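Local coordinates for Bd3459 (Bdellovibrio bacteriovorus, PDB 5CEC), which is a predatory endopeptidase related to the D-Ala-D-Ala carboxypeptidases and is held here in complex with its ankyrin-repeat immunity protein, Bd3460, at residues S407-I410 with N411-G415. The protein carries 1 engineered substitution. Residues are numbered along the deposited sequence; the frame is centred on the assembly and turned at random.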
ATOM      1  N   SER A 407     -13.420  11.626   8.450  1.00 16.91           N
ATOM      2  CA  SER A 407     -13.647  13.049   8.196  1.00 18.00           C
ATOM      3  C   SER A 407     -14.536  13.647   9.287  1.00 19.21           C
ATOM      4  O   SER A 407     -14.303  14.770   9.764  1.00 20.83           O
ATOM      5  CB  SER A 407     -14.270  13.249   6.823  1.00 17.61           C
ATOM      6  OG  SER A 407     -13.398  12.794   5.824  1.00 17.51           O
ATOM      7  N   GLN A 408     -15.547  12.892   9.711  1.00 19.30           N
ATOM      8  CA  GLN A 408     -16.447  13.336  10.790  1.00 23.02           C
ATOM      9  C   GLN A 408     -15.649  13.543  12.073  1.00 20.92           C
ATOM     10  O   GLN A 408     -15.863  14.546  12.780  1.00 23.87           O
ATOM     11  CB  GLN A 408     -17.572  12.314  11.003  1.00 24.63           C
ATOM     12  CG  GLN A 408     -18.643  12.732  12.003  1.00 26.30           C
ATOM     13  CD  GLN A 408     -19.379  14.004  11.585  1.00 32.11           C
ATOM     14  OE1 GLN A 408     -19.714  14.205  10.422  1.00 38.26           O
ATOM     15  NE2 GLN A 408     -19.621  14.871  12.541  1.00 36.52           N
ATOM     16  N   LEU A 409     -14.753  12.599  12.384  1.00 20.12           N
ATOM     17  CA  LEU A 409     -13.896  12.737  13.560  1.00 20.46           C
ATOM     18  C   LEU A 409     -13.061  14.020  13.525  1.00 20.20           C
ATOM     19  O   LEU A 409     -12.928  14.744  14.532  1.00 21.43           O
ATOM     20  CB  LEU A 409     -13.010  11.486  13.732  1.00 20.58           C
ATOM     21  CG  LEU A 409     -12.002  11.515  14.880  1.00 21.12           C
ATOM     22  CD1 LEU A 409     -12.698  11.587  16.241  1.00 23.83           C
ATOM     23  CD2 LEU A 409     -11.111  10.289  14.816  1.00 20.68           C
ATOM     24  N   ILE A 410     -12.526  14.324  12.356  1.00 19.41           N
ATOM     25  CA  ILE A 410     -11.777  15.565  12.178  1.00 20.35           C
ATOM     26  C   ILE A 410     -12.674  16.809  12.367  1.00 21.20           C
ATOM     27  O   ILE A 410     -12.277  17.751  13.064  1.00 23.17           O
ATOM     28  CB  ILE A 410     -11.081  15.579  10.777  1.00 19.57           C
ATOM     29  CG1 ILE A 410      -9.944  14.564  10.751  1.00 19.75           C
ATOM     30  CG2 ILE A 410     -10.532  16.976  10.476  1.00 20.06           C
ATOM     31  CD1 ILE A 410      -9.434  14.269   9.363  1.00 19.75           C
ATOM     32  N   ASN A 411     -13.870  16.783  11.772  1.00 23.00           N
ATOM     33  CA  ASN A 411     -14.858  17.865  11.877  1.00 23.81           C
ATOM     34  C   ASN A 411     -15.128  18.185  13.338  1.00 24.34           C
ATOM     35  O   ASN A 411     -15.206  19.359  13.737  1.00 24.63           O
ATOM     36  CB  ASN A 411     -16.248  17.474  11.266  1.00 26.74           C
ATOM     37  CG  ASN A 411     -16.282  17.428   9.746  1.00 28.67           C
ATOM     38  OD1 ASN A 411     -15.393  17.935   9.048  1.00 27.52           O
ATOM     39  ND2 ASN A 411     -17.369  16.795   9.209  1.00 26.03           N
ATOM     40  N   GLN A 412     -15.283  17.128  14.140  1.00 23.63           N
ATOM     41  CA  GLN A 412     -15.641  17.258  15.550  1.00 24.37           C
ATOM     42  C   GLN A 412     -14.492  17.686  16.442  1.00 24.99           C
ATOM     43  O   GLN A 412     -14.701  17.982  17.627  1.00 29.27           O
ATOM     44  CB  GLN A 412     -16.250  15.958  16.051  1.00 26.45           C
ATOM     45  CG  GLN A 412     -17.595  15.724  15.409  1.00 31.69           C
ATOM     46  CD  GLN A 412     -18.176  14.369  15.715  1.00 37.05           C
ATOM     47  OE1 GLN A 412     -17.463  13.440  16.088  1.00 48.07           O
ATOM     48  NE2 GLN A 412     -19.475  14.246  15.561  1.00 44.99           N
ATOM     49  N   ASN A 413     -13.297  17.806  15.857  1.00 24.20           N
ATOM     50  CA  ASN A 413     -12.121  18.323  16.580  1.00 24.42           C
ATOM     51  C   ASN A 413     -11.559  19.599  15.928  1.00 25.89           C
ATOM     52  O   ASN A 413     -10.335  19.839  15.944  1.00 26.35           O
ATOM     53  CB  ASN A 413     -11.089  17.189  16.635  1.00 24.74           C
ATOM     54  CG  ASN A 413     -11.455  16.171  17.676  1.00 25.57           C
ATOM     55  OD1 ASN A 413     -11.204  16.393  18.847  1.00 28.99           O
ATOM     56  ND2 ASN A 413     -12.098  15.087  17.273  1.00 26.74           N
ATOM     57  N   GLY A 414     -12.474  20.406  15.358  1.00 27.18           N
ATOM     58  CA  GLY A 414     -12.153  21.716  14.773  1.00 24.52           C
ATOM     59  C   GLY A 414     -11.563  21.785  13.400  1.00 26.78           C
ATOM     60  O   GLY A 414     -11.109  22.864  12.977  1.00 27.99           O
ATOM     61  N   GLY A 415     -11.635  20.668  12.673  1.00 24.01           N
ATOM     62  CA  GLY A 415     -11.128  20.596  11.319  1.00 24.51           C
ATOM     63  C   GLY A 415      -9.665  20.213  11.274  1.00 21.23           C
ATOM     64  O   GLY A 415      -9.016  20.076  12.326  1.00 23.99           O
TER
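Asn413 folds back over the last turn of helix 394-411 and hands its side-chain amide to Leu409. Its CB lies 3.7 Å from Leu409 O, and CG stays close to the same oxygen. CG is set anti to its own carbonyl carbon (chi1 -77°), which lays it over the helix end. Turned about the next bond, the amide brings ND2 to donate to Leu409 O at 2.9 Å, nearly straight and with the acceptor in the amide plane. ND2 also brushes CD1 of Leu409, whose side chain packs on Phe380, while OD1 makes a weak hydrogen bond to Asn375. Asparagine suits this place because its short amide reaches back to give the Leu409 carbonyl a nearly straight donor where the helix ends.

Just before it the i+4 bonds of the helix persist, Asn411 N to Ser407 O and Gln412 N to Gln408 O. Ile410 O then takes two donors from opposite faces of its carbonyl plane, Asn413 N and Gly415 N, each at 3.0 Å. Gly414 makes this reversal easy, since its positive phi (80°) is readily adopted by glycine. At Gly415's backbone angles a CB would collide with the preceding carbonyl oxygen, so glycine fits there too. At the interface with Bd3460, Gln408 NE2 and Asn411 ND2 donate to Ala207 O and Arg173 O of that chain, respectively. The 6→1 bond from Gly415 N to Ile410 O, with a weak one from Gly414 N to Asn411 O, defines a Schellman motif closing the helix C-terminus beside the immunity protein.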